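Local coordinates for putative uncharacterized protein ST0493 (PDB 2RBG) that is of unknown function, a DUF5751-family protein of the archaeon Sulfolobus tokodaii whose chain folds around a five-stranded parallel beta sheet, at residues A[15-20]-A[38-43]; A[76-81]-A[103-108]; A[23-28]-A[55-60]. One frame throughout, in Å; residues are numbered along the deposited sequence.

Contact 1. Residues A[15-20]-A[38-43]; sequences DNFENY and INVFTE
The Phe17 ring overlaps two side chains of segment 38-43, Val40 and Thr42, and carries the whole contact from the helix side. Its CE1 comes within 3.5 Å of Val40 CG1, and the neighbouring CZ is 3.8 Å from the same methyl, so the outer rim of the ring meets one valine branch. That branch lies anti to the Val40 backbone N (chi1 -171°), which turns it to the oncoming ring; the two side chains approach from opposite directions. Thr42 meets the ring at its edge: its CB lies in the ring plane, 3.9 Å from Phe17 CZ, and its OG1 is 3.8 Å from that same CZ. This hydroxyl is not left to the aromatic alone, because OG1 is hydrogen-bonded to the backbone N of Ile44. No hydrogen bond crosses between the segments, and their buried surface totals 100 Å². An alanine in place of Phe17 would remove the ring and would probably leave Val40 CG1 and the Thr42 side chain facing a gap. The contact belongs to the beta-alpha-beta unit of strand 6-11, helix 17-31 and strand 35-41. Leu49 and Leu52 of helix 46-52 also pack on Phe17, while Val40 touches Ile10 of strand 6-11 and Leu67 of strand 64-70, placing the ring in the core between the sheet and this helical layer.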
loop_
_atom_site.group_PDB
_atom_site.type_symbol
_atom_site.label_atom_id
_atom_site.label_comp_id
_atom_site.label_asym_id
_atom_site.label_seq_id
_atom_site.Cartn_x
_atom_site.Cartn_y
_atom_site.Cartn_z
ATOM N N ASP A 15 -9.193 -18.336 1.246
ATOM C CA ASP A 15 -10.154 -17.486 1.940
ATOM C C ASP A 15 -10.026 -16.008 1.573
ATOM O O ASP A 15 -10.895 -15.208 1.911
ATOM C CB ASP A 15 -10.005 -17.650 3.456
ATOM C CG ASP A 15 -8.784 -16.940 4.004
ATOM O OD1 ASP A 15 -7.715 -17.009 3.362
ATOM O OD2 ASP A 15 -8.890 -16.318 5.084
ATOM N N ASN A 16 -8.949 -15.652 0.879
ATOM C CA ASN A 16 -8.720 -14.263 0.490
ATOM C C ASN A 16 -9.089 -13.900 -0.948
ATOM O O ASN A 16 -9.068 -12.725 -1.306
ATOM C CB ASN A 16 -7.253 -13.880 0.719
ATOM C CG ASN A 16 -6.972 -13.452 2.146
ATOM O OD1 ASN A 16 -7.733 -12.685 2.736
ATOM N ND2 ASN A 16 -5.864 -13.931 2.700
ATOM N N PHE A 17 -9.433 -14.885 -1.770
ATOM C CA PHE A 17 -9.764 -14.596 -3.166
ATOM C C PHE A 17 -10.875 -13.575 -3.381
ATOM O O PHE A 17 -10.713 -12.635 -4.156
ATOM C CB PHE A 17 -10.110 -15.885 -3.922
ATOM C CG PHE A 17 -8.911 -16.708 -4.293
ATOM C CD1 PHE A 17 -7.843 -16.133 -4.977
ATOM C CD2 PHE A 17 -8.845 -18.057 -3.959
ATOM C CE1 PHE A 17 -6.724 -16.890 -5.323
ATOM C CE2 PHE A 17 -7.733 -18.822 -4.300
ATOM C CZ PHE A 17 -6.671 -18.239 -4.983
ATOM N N GLU A 18 -12.003 -13.750 -2.704
ATOM C CA GLU A 18 -13.109 -12.819 -2.875
ATOM C C GLU A 18 -12.707 -11.375 -2.596
ATOM O O GLU A 18 -12.962 -10.491 -3.413
ATOM C CB GLU A 18 -14.288 -13.225 -1.984
ATOM C CG GLU A 18 -14.941 -14.529 -2.419
ATOM C CD GLU A 18 -16.143 -14.904 -1.574
ATOM O OE1 GLU A 18 -17.113 -14.116 -1.524
ATOM O OE2 GLU A 18 -16.118 -15.991 -0.961
ATOM N N ASN A 19 -12.068 -11.139 -1.455
ATOM C CA ASN A 19 -11.651 -9.788 -1.092
ATOM C C ASN A 19 -10.589 -9.220 -2.029
ATOM O O ASN A 19 -10.667 -8.056 -2.431
ATOM C CB ASN A 19 -11.123 -9.749 0.346
ATOM C CG ASN A 19 -12.195 -10.064 1.371
ATOM O OD1 ASN A 19 -13.326 -9.589 1.271
ATOM N ND2 ASN A 19 -11.837 -10.857 2.376
ATOM N N TYR A 20 -9.596 -10.031 -2.377
ATOM C CA TYR A 20 -8.541 -9.553 -3.262
ATOM C C TYR A 20 -8.987 -9.292 -4.695
ATOM O O TYR A 20 -8.495 -8.364 -5.325
ATOM C CB TYR A 20 -7.349 -10.512 -3.272
ATOM C CG TYR A 20 -6.353 -10.261 -2.157
ATOM C CD1 TYR A 20 -6.683 -10.524 -0.827
ATOM C CD2 TYR A 20 -5.075 -9.773 -2.434
ATOM C CE1 TYR A 20 -5.760 -10.314 0.197
ATOM C CE2 TYR A 20 -4.145 -9.560 -1.419
ATOM C CZ TYR A 20 -4.497 -9.837 -0.103
ATOM O OH TYR A 20 -3.575 -9.662 0.906
ATOM N N ILE A 38 -4.786 -12.084 -15.815
ATOM C CA ILE A 38 -4.620 -12.459 -14.415
ATOM C C ILE A 38 -3.960 -13.815 -14.222
ATOM O O ILE A 38 -4.417 -14.825 -14.759
ATOM C CB ILE A 38 -5.989 -12.462 -13.713
ATOM C CG1 ILE A 38 -6.688 -11.124 -13.959
ATOM C CG2 ILE A 38 -5.821 -12.715 -12.222
ATOM C CD1 ILE A 38 -8.119 -11.079 -13.472
ATOM N N ASN A 39 -2.891 -13.826 -13.433
ATOM C CA ASN A 39 -2.144 -15.047 -13.153
ATOM C C ASN A 39 -2.208 -15.341 -11.667
ATOM O O ASN A 39 -1.688 -14.583 -10.847
ATOM C CB ASN A 39 -0.699 -14.875 -13.611
ATOM C CG ASN A 39 -0.590 -14.778 -15.115
ATOM O OD1 ASN A 39 -0.501 -15.790 -15.811
ATOM N ND2 ASN A 39 -0.625 -13.558 -15.630
ATOM N N VAL A 40 -2.847 -16.455 -11.335
ATOM C CA VAL A 40 -3.041 -16.862 -9.956
ATOM C C VAL A 40 -2.177 -18.061 -9.600
ATOM O O VAL A 40 -2.254 -19.105 -10.244
ATOM C CB VAL A 40 -4.516 -17.231 -9.711
ATOM C CG1 VAL A 40 -4.768 -17.433 -8.225
ATOM C CG2 VAL A 40 -5.421 -16.151 -10.284
ATOM N N PHE A 41 -1.356 -17.903 -8.569
ATOM C CA PHE A 41 -0.482 -18.974 -8.115
ATOM C C PHE A 41 -1.187 -19.615 -6.930
ATOM O O PHE A 41 -1.167 -19.095 -5.815
ATOM C CB PHE A 41 0.872 -18.371 -7.755
ATOM C CG PHE A 41 1.522 -17.673 -8.915
ATOM C CD1 PHE A 41 2.217 -18.400 -9.880
ATOM C CD2 PHE A 41 1.356 -16.302 -9.099
ATOM C CE1 PHE A 41 2.731 -17.774 -11.014
ATOM C CE2 PHE A 41 1.866 -15.666 -10.230
ATOM C CZ PHE A 41 2.554 -16.406 -11.191
ATOM N N THR A 42 -1.832 -20.746 -7.204
ATOM C CA THR A 42 -2.616 -21.449 -6.201
ATOM C C THR A 42 -2.710 -22.933 -6.537
ATOM O O THR A 42 -2.353 -23.351 -7.634
ATOM C CB THR A 42 -4.046 -20.858 -6.168
ATOM O OG1 THR A 42 -4.843 -21.548 -5.201
ATOM C CG2 THR A 42 -4.697 -20.990 -7.542
ATOM N N GLU A 43 -3.199 -23.722 -5.587
ATOM C CA GLU A 43 -3.366 -25.157 -5.795
ATOM C C GLU A 43 -4.834 -25.459 -6.088
ATOM O O GLU A 43 -5.204 -26.598 -6.370
ATOM C CB GLU A 43 -2.916 -25.931 -4.552
ATOM C CG GLU A 43 -1.453 -25.729 -4.182
ATOM C CD GLU A 43 -0.505 -26.105 -5.308
ATOM O OE1 GLU A 43 -0.640 -27.224 -5.846
ATOM O OE2 GLU A 43 0.374 -25.284 -5.654
#

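Contact 2. Residues A[76-81]-A[103-108]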
loop_
_atom_site.group_PDB
_atom_site.type_symbol
_atom_site.label_atom_id
_atom_site.label_comp_id
_atom_site.label_asym_id
_atom_site.label_seq_id
_atom_site.Cartn_x
_atom_site.Cartn_y
_atom_site.Cartn_z
ATOM N N ASP A 76 7.787 -21.506 -13.709
ATOM C CA ASP A 76 8.651 -21.431 -14.881
ATOM C C ASP A 76 7.859 -21.354 -16.189
ATOM O O ASP A 76 8.294 -20.704 -17.138
ATOM C CB ASP A 76 9.649 -22.603 -14.905
ATOM C CG ASP A 76 8.983 -23.971 -14.919
ATOM O OD1 ASP A 76 7.752 -24.074 -14.734
ATOM O OD2 ASP A 76 9.720 -24.963 -15.107
ATOM N N ILE A 77 6.694 -21.998 -16.237
ATOM C CA ILE A 77 5.864 -21.956 -17.440
ATOM C C ILE A 77 5.288 -20.544 -17.564
ATOM O O ILE A 77 5.233 -19.971 -18.653
ATOM C CB ILE A 77 4.703 -22.972 -17.366
ATOM C CG1 ILE A 77 5.257 -24.393 -17.205
ATOM C CG2 ILE A 77 3.859 -22.888 -18.634
ATOM C CD1 ILE A 77 4.193 -25.438 -16.925
ATOM N N PHE A 78 4.858 -19.989 -16.436
ATOM C CA PHE A 78 4.320 -18.637 -16.419
ATOM C C PHE A 78 5.341 -17.648 -16.981
ATOM O O PHE A 78 5.027 -16.839 -17.854
ATOM C CB PHE A 78 3.954 -18.227 -14.992
ATOM C CG PHE A 78 3.943 -16.742 -14.782
ATOM C CD1 PHE A 78 2.960 -15.949 -15.363
ATOM C CD2 PHE A 78 4.956 -16.130 -14.049
ATOM C CE1 PHE A 78 2.990 -14.562 -15.223
ATOM C CE2 PHE A 78 4.994 -14.743 -13.905
ATOM C CZ PHE A 78 4.009 -13.961 -14.493
ATOM N N LEU A 79 6.564 -17.713 -16.468
ATOM C CA LEU A 79 7.615 -16.811 -16.913
ATOM C C LEU A 79 7.958 -16.992 -18.388
ATOM O O LEU A 79 8.234 -16.015 -19.083
ATOM C CB LEU A 79 8.860 -16.992 -16.043
ATOM C CG LEU A 79 8.695 -16.454 -14.617
ATOM C CD1 LEU A 79 9.817 -16.958 -13.724
ATOM C CD2 LEU A 79 8.678 -14.933 -14.659
ATOM N N LYS A 80 7.934 -18.232 -18.870
ATOM C CA LYS A 80 8.235 -18.482 -20.277
ATOM C C LYS A 80 7.129 -17.902 -21.154
ATOM O O LYS A 80 7.400 -17.208 -22.134
ATOM C CB LYS A 80 8.377 -19.984 -20.546
ATOM C CG LYS A 80 8.708 -20.320 -22.000
ATOM C CD LYS A 80 10.010 -19.666 -22.440
ATOM C CE LYS A 80 10.292 -19.921 -23.916
ATOM N NZ LYS A 80 11.590 -19.314 -24.344
ATOM N N ASN A 81 5.880 -18.186 -20.796
ATOM C CA ASN A 81 4.740 -17.683 -21.552
ATOM C C ASN A 81 4.702 -16.158 -21.553
ATOM O O ASN A 81 4.213 -15.544 -22.501
ATOM C CB ASN A 81 3.434 -18.221 -20.962
ATOM C CG ASN A 81 3.230 -19.703 -21.237
ATOM O OD1 ASN A 81 4.091 -20.364 -21.820
ATOM N ND2 ASN A 81 2.085 -20.228 -20.815
ATOM N N SER A 103 7.259 -12.149 -3.782
ATOM C CA SER A 103 8.372 -11.209 -3.871
ATOM C C SER A 103 9.461 -11.730 -4.802
ATOM O O SER A 103 10.065 -10.965 -5.552
ATOM C CB SER A 103 8.964 -10.943 -2.483
ATOM O OG SER A 103 8.043 -10.246 -1.667
ATOM N N LYS A 104 9.705 -13.036 -4.756
ATOM C CA LYS A 104 10.725 -13.640 -5.606
ATOM C C LYS A 104 10.309 -13.567 -7.073
ATOM O O LYS A 104 11.126 -13.256 -7.942
ATOM C CB LYS A 104 10.958 -15.097 -5.200
ATOM C CG LYS A 104 12.016 -15.812 -6.028
ATOM C CD LYS A 104 12.338 -17.190 -5.456
ATOM C CE LYS A 104 11.100 -18.077 -5.379
ATOM N NZ LYS A 104 11.408 -19.435 -4.841
ATOM N N ILE A 105 9.039 -13.854 -7.346
ATOM C CA ILE A 105 8.525 -13.808 -8.711
ATOM C C ILE A 105 8.688 -12.397 -9.274
ATOM O O ILE A 105 9.150 -12.219 -10.401
ATOM C CB ILE A 105 7.028 -14.202 -8.768
ATOM C CG1 ILE A 105 6.857 -15.665 -8.355
ATOM C CG2 ILE A 105 6.480 -14.001 -10.178
ATOM C CD1 ILE A 105 5.421 -16.149 -8.396
ATOM N N VAL A 106 8.304 -11.397 -8.486
ATOM C CA VAL A 106 8.421 -10.011 -8.922
ATOM C C VAL A 106 9.870 -9.667 -9.255
ATOM O O VAL A 106 10.140 -8.989 -10.247
ATOM C CB VAL A 106 7.908 -9.034 -7.840
ATOM C CG1 VAL A 106 8.140 -7.597 -8.283
ATOM C CG2 VAL A 106 6.425 -9.272 -7.594
ATOM N N ASP A 107 10.803 -10.141 -8.432
ATOM C CA ASP A 107 12.218 -9.869 -8.668
ATOM C C ASP A 107 12.692 -10.420 -10.008
ATOM O O ASP A 107 13.633 -9.892 -10.599
ATOM C CB ASP A 107 13.092 -10.477 -7.563
ATOM C CG ASP A 107 12.872 -9.831 -6.211
ATOM O OD1 ASP A 107 12.650 -8.603 -6.161
ATOM O OD2 ASP A 107 12.943 -10.553 -5.192
ATOM N N ASN A 108 12.047 -11.483 -10.482
ATOM C CA ASN A 108 12.442 -12.102 -11.745
ATOM C C ASN A 108 11.666 -11.647 -12.977
ATOM O O ASN A 108 11.865 -12.184 -14.064
ATOM C CB ASN A 108 12.363 -13.627 -11.635
ATOM C CG ASN A 108 13.443 -14.203 -10.740
ATOM O OD1 ASN A 108 13.412 -14.042 -9.518
ATOM N ND2 ASN A 108 14.415 -14.872 -11.349
#
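Phe78 and Ile105 make the buried half of this helix-helix contact, and Leu79 with Asn108 the half nearer solvent. In the buried half, CE2 of the Phe78 ring lies 4.1 Å from CG2 of Ile105, an ordinary apolar distance with the methyl oblique to the ring. The branch that touches is the one anti to the Ile105 backbone N, whereas CG1 lies beside that N and carries CD1 another way. Phe78 has its CG roughly anti to its own N (chi1 156°), which carries the ring toward Ile105. Both residues also reach Phe41 of strand 35-41: the rings of Phe78 and Phe41 meet edge-to-face, and Ile105 touches Phe41 too. Helices 75-82 and 99-107 therefore cover the same face of the parallel sheet, whose strand order 3-2-1-4-5 is that of a Rossmann-like, doubly wound alpha/beta fold; helix 17-31 packs on the other face. Toward solvent the fit slackens. Leu79 CD2 approaches the backbone O of Asn108 no closer than 4.3 Å, and the CA atoms of these two residues, the nearest pair between the segments, are still 8.5 Å apart. Leu79 nevertheless loses 42 Å² of surface to segment 103-108, more than any other residue here, although its nearest atomic approach is long. No hydrogen bond links segments 76-81 and 103-108. On the outer surface of helix 75-82, away from the contact, Lys80 NZ forms a salt bridge with Glu83.

Contact 3. Residues A[23-28]-A[55-60]; sequences KIFLDV and EALLEN
The two segments come closest at Phe25 and Asn60, whose CA atoms are 6.9 Å apart. Segment 23-28 is helical throughout, whereas helix 54-59 ends just before Asn60, the first residue to leave helical backbone angles. At this exit the backbone N of Asn60 makes only weak bonds to the O atoms of Ala56 and Leu57. The side chain supplies a firmer one: Asn60 ND2 donates to Ala56 O over 2.9 Å with an N-H...O angle of 158°, arriving in the carbonyl plane on a lone pair. This bond, together with one from Arg29 NE to Asn60 OD1, fixes the rotation of the amide, which lies stacked on Phe25 with the amide and ring planes 14° apart. The overlap is at the root of the ring, with Asn60 ND2 3.2 Å from Phe25 CB, while Asn60 CB makes a CH-pi contact over the ring face, 3.8 Å from its centroid. In the Rossmann-like fold, helix 17-31 is the crossover between strands 6-11 and 35-41, and helix 54-59 lies on the way from strand 35-41 to strand 64-70; the contact thus joins the two successive connections on one face of the sheet. At the far end of the ring, Leu57 starts off away from helix 17-31, yet its CD2 comes back to 4.0 Å from Phe25 CZ. Nearer the root, Phe25 CD2 lies 3.9 Å from Ala56 O, the oxygen that Asn60 ND2 also binds, with Ala56 CB a little farther. Ile63, in the loop before strand 64-70, also touches the Phe25 side chain. On another side of helix 17-31, Lys23 NZ forms a salt bridge with Asp76 of the second subunit.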
loop_
_atom_site.group_PDB
_atom_site.type_symbol
_atom_site.label_atom_id
_atom_site.label_comp_id
_atom_site.label_asym_id
_atom_site.label_seq_id
_atom_site.Cartn_x
_atom_site.Cartn_y
_atom_site.Cartn_z
ATOM N N LYS A 23 -10.220 -5.953 -5.134
ATOM C CA LYS A 23 -9.139 -4.978 -5.263
ATOM C C LYS A 23 -8.600 -4.962 -6.690
ATOM O O LYS A 23 -8.356 -3.903 -7.264
ATOM C CB LYS A 23 -7.985 -5.313 -4.312
ATOM C CG LYS A 23 -8.292 -5.164 -2.830
ATOM C CD LYS A 23 -7.030 -5.409 -2.001
ATOM C CE LYS A 23 -7.246 -5.066 -0.540
ATOM N NZ LYS A 23 -7.563 -3.620 -0.362
ATOM N N ILE A 24 -8.406 -6.149 -7.257
ATOM C CA ILE A 24 -7.884 -6.257 -8.610
ATOM C C ILE A 24 -8.654 -5.397 -9.604
ATOM O O ILE A 24 -8.062 -4.628 -10.354
ATOM C CB ILE A 24 -7.903 -7.725 -9.093
ATOM C CG1 ILE A 24 -6.856 -8.526 -8.312
ATOM C CG2 ILE A 24 -7.631 -7.792 -10.600
ATOM C CD1 ILE A 24 -6.900 -10.019 -8.566
ATOM N N PHE A 25 -9.976 -5.515 -9.609
ATOM C CA PHE A 25 -10.759 -4.738 -10.560
ATOM C C PHE A 25 -10.797 -3.244 -10.258
ATOM O O PHE A 25 -10.913 -2.431 -11.174
ATOM C CB PHE A 25 -12.158 -5.345 -10.691
ATOM C CG PHE A 25 -12.162 -6.654 -11.441
ATOM C CD1 PHE A 25 -11.848 -6.689 -12.801
ATOM C CD2 PHE A 25 -12.405 -7.852 -10.782
ATOM C CE1 PHE A 25 -11.773 -7.900 -13.489
ATOM C CE2 PHE A 25 -12.331 -9.072 -11.459
ATOM C CZ PHE A 25 -12.014 -9.093 -12.817
ATOM N N LEU A 26 -10.686 -2.874 -8.986
ATOM C CA LEU A 26 -10.655 -1.460 -8.627
ATOM C C LEU A 26 -9.397 -0.867 -9.266
ATOM O O LEU A 26 -9.431 0.203 -9.872
ATOM C CB LEU A 26 -10.568 -1.281 -7.107
ATOM C CG LEU A 26 -11.817 -0.869 -6.325
ATOM C CD1 LEU A 26 -12.845 -1.956 -6.409
ATOM C CD2 LEU A 26 -11.456 -0.612 -4.873
ATOM N N ASP A 27 -8.285 -1.581 -9.134
ATOM C CA ASP A 27 -7.020 -1.115 -9.680
ATOM C C ASP A 27 -6.980 -1.148 -11.202
ATOM O O ASP A 27 -6.469 -0.220 -11.831
ATOM C CB ASP A 27 -5.857 -1.922 -9.097
ATOM C CG ASP A 27 -5.640 -1.641 -7.621
ATOM O OD1 ASP A 27 -5.757 -0.461 -7.223
ATOM O OD2 ASP A 27 -5.344 -2.587 -6.863
ATOM N N VAL A 28 -7.521 -2.205 -11.801
ATOM C CA VAL A 28 -7.525 -2.288 -13.258
ATOM C C VAL A 28 -8.348 -1.138 -13.839
ATOM O O VAL A 28 -7.922 -0.468 -14.781
ATOM C CB VAL A 28 -8.102 -3.631 -13.753
ATOM C CG1 VAL A 28 -8.329 -3.575 -15.263
ATOM C CG2 VAL A 28 -7.130 -4.767 -13.417
ATOM N N GLU A 55 -18.964 -13.066 -8.090
ATOM C CA GLU A 55 -19.483 -11.715 -7.883
ATOM C C GLU A 55 -18.552 -10.644 -8.440
ATOM O O GLU A 55 -19.002 -9.681 -9.064
ATOM C CB GLU A 55 -19.724 -11.469 -6.389
ATOM C CG GLU A 55 -20.348 -10.121 -6.065
ATOM C CD GLU A 55 -21.639 -9.874 -6.823
ATOM O OE1 GLU A 55 -22.433 -10.827 -6.977
ATOM O OE2 GLU A 55 -21.867 -8.723 -7.254
ATOM N N ALA A 56 -17.254 -10.812 -8.221
ATOM C CA ALA A 56 -16.283 -9.844 -8.720
ATOM C C ALA A 56 -16.312 -9.815 -10.244
ATOM O O ALA A 56 -16.248 -8.751 -10.854
ATOM C CB ALA A 56 -14.886 -10.197 -8.225
ATOM N N LEU A 57 -16.404 -10.990 -10.859
ATOM C CA LEU A 57 -16.446 -11.073 -12.310
ATOM C C LEU A 57 -17.703 -10.411 -12.872
ATOM O O LEU A 57 -17.641 -9.702 -13.880
ATOM C CB LEU A 57 -16.386 -12.538 -12.761
ATOM C CG LEU A 57 -15.148 -13.304 -12.285
ATOM C CD1 LEU A 57 -15.188 -14.718 -12.828
ATOM C CD2 LEU A 57 -13.889 -12.596 -12.760
ATOM N N LEU A 58 -18.837 -10.636 -12.215
ATOM C CA LEU A 58 -20.103 -10.060 -12.658
ATOM C C LEU A 58 -20.100 -8.537 -12.548
ATOM O O LEU A 58 -20.544 -7.839 -13.460
ATOM C CB LEU A 58 -21.260 -10.634 -11.830
ATOM C CG LEU A 58 -22.649 -10.039 -12.081
ATOM C CD1 LEU A 58 -23.065 -10.280 -13.520
ATOM C CD2 LEU A 58 -23.654 -10.671 -11.125
ATOM N N GLU A 59 -19.594 -8.029 -11.430
ATOM C CA GLU A 59 -19.544 -6.590 -11.198
ATOM C C GLU A 59 -18.640 -5.862 -12.183
ATOM O O GLU A 59 -18.801 -4.662 -12.422
ATOM C CB GLU A 59 -19.056 -6.302 -9.777
ATOM C CG GLU A 59 -20.074 -6.574 -8.692
ATOM C CD GLU A 59 -19.525 -6.300 -7.307
ATOM O OE1 GLU A 59 -18.625 -5.442 -7.186
ATOM O OE2 GLU A 59 -20.002 -6.929 -6.339
ATOM N N ASN A 60 -17.693 -6.588 -12.761
ATOM C CA ASN A 60 -16.750 -5.990 -13.692
ATOM C C ASN A 60 -16.806 -6.633 -15.070
ATOM O O ASN A 60 -15.781 -6.855 -15.714
ATOM C CB ASN A 60 -15.353 -6.087 -13.087
ATOM C CG ASN A 60 -15.249 -5.325 -11.787
ATOM O OD1 ASN A 60 -15.148 -4.099 -11.788
ATOM N ND2 ASN A 60 -15.313 -6.040 -10.665
#

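Contacts 1 and 3 share helix 17-31 and use successive parts of it, their centres about 13 Å apart: contact 1 docks it on strand 35-41, contact 3 on the C-terminal end of helix 54-59. Contact 2 lies across the sheet, its centre about 24 Å from that of contact 3, yet it touches contact 1 through Asn39 and Phe41, on the other side of strand 35-41 from Val40. Only contact 1 has all its touching residues buried; contacts 2 and 3 are partly buried, farther from the chain's centre. Each turns on a phenylalanine, but the partners change: valine and threonine against the sheet, aliphatic groups between helices in contact 2, and a stacked, hydrogen-bonded amide at the helix end in contact 3.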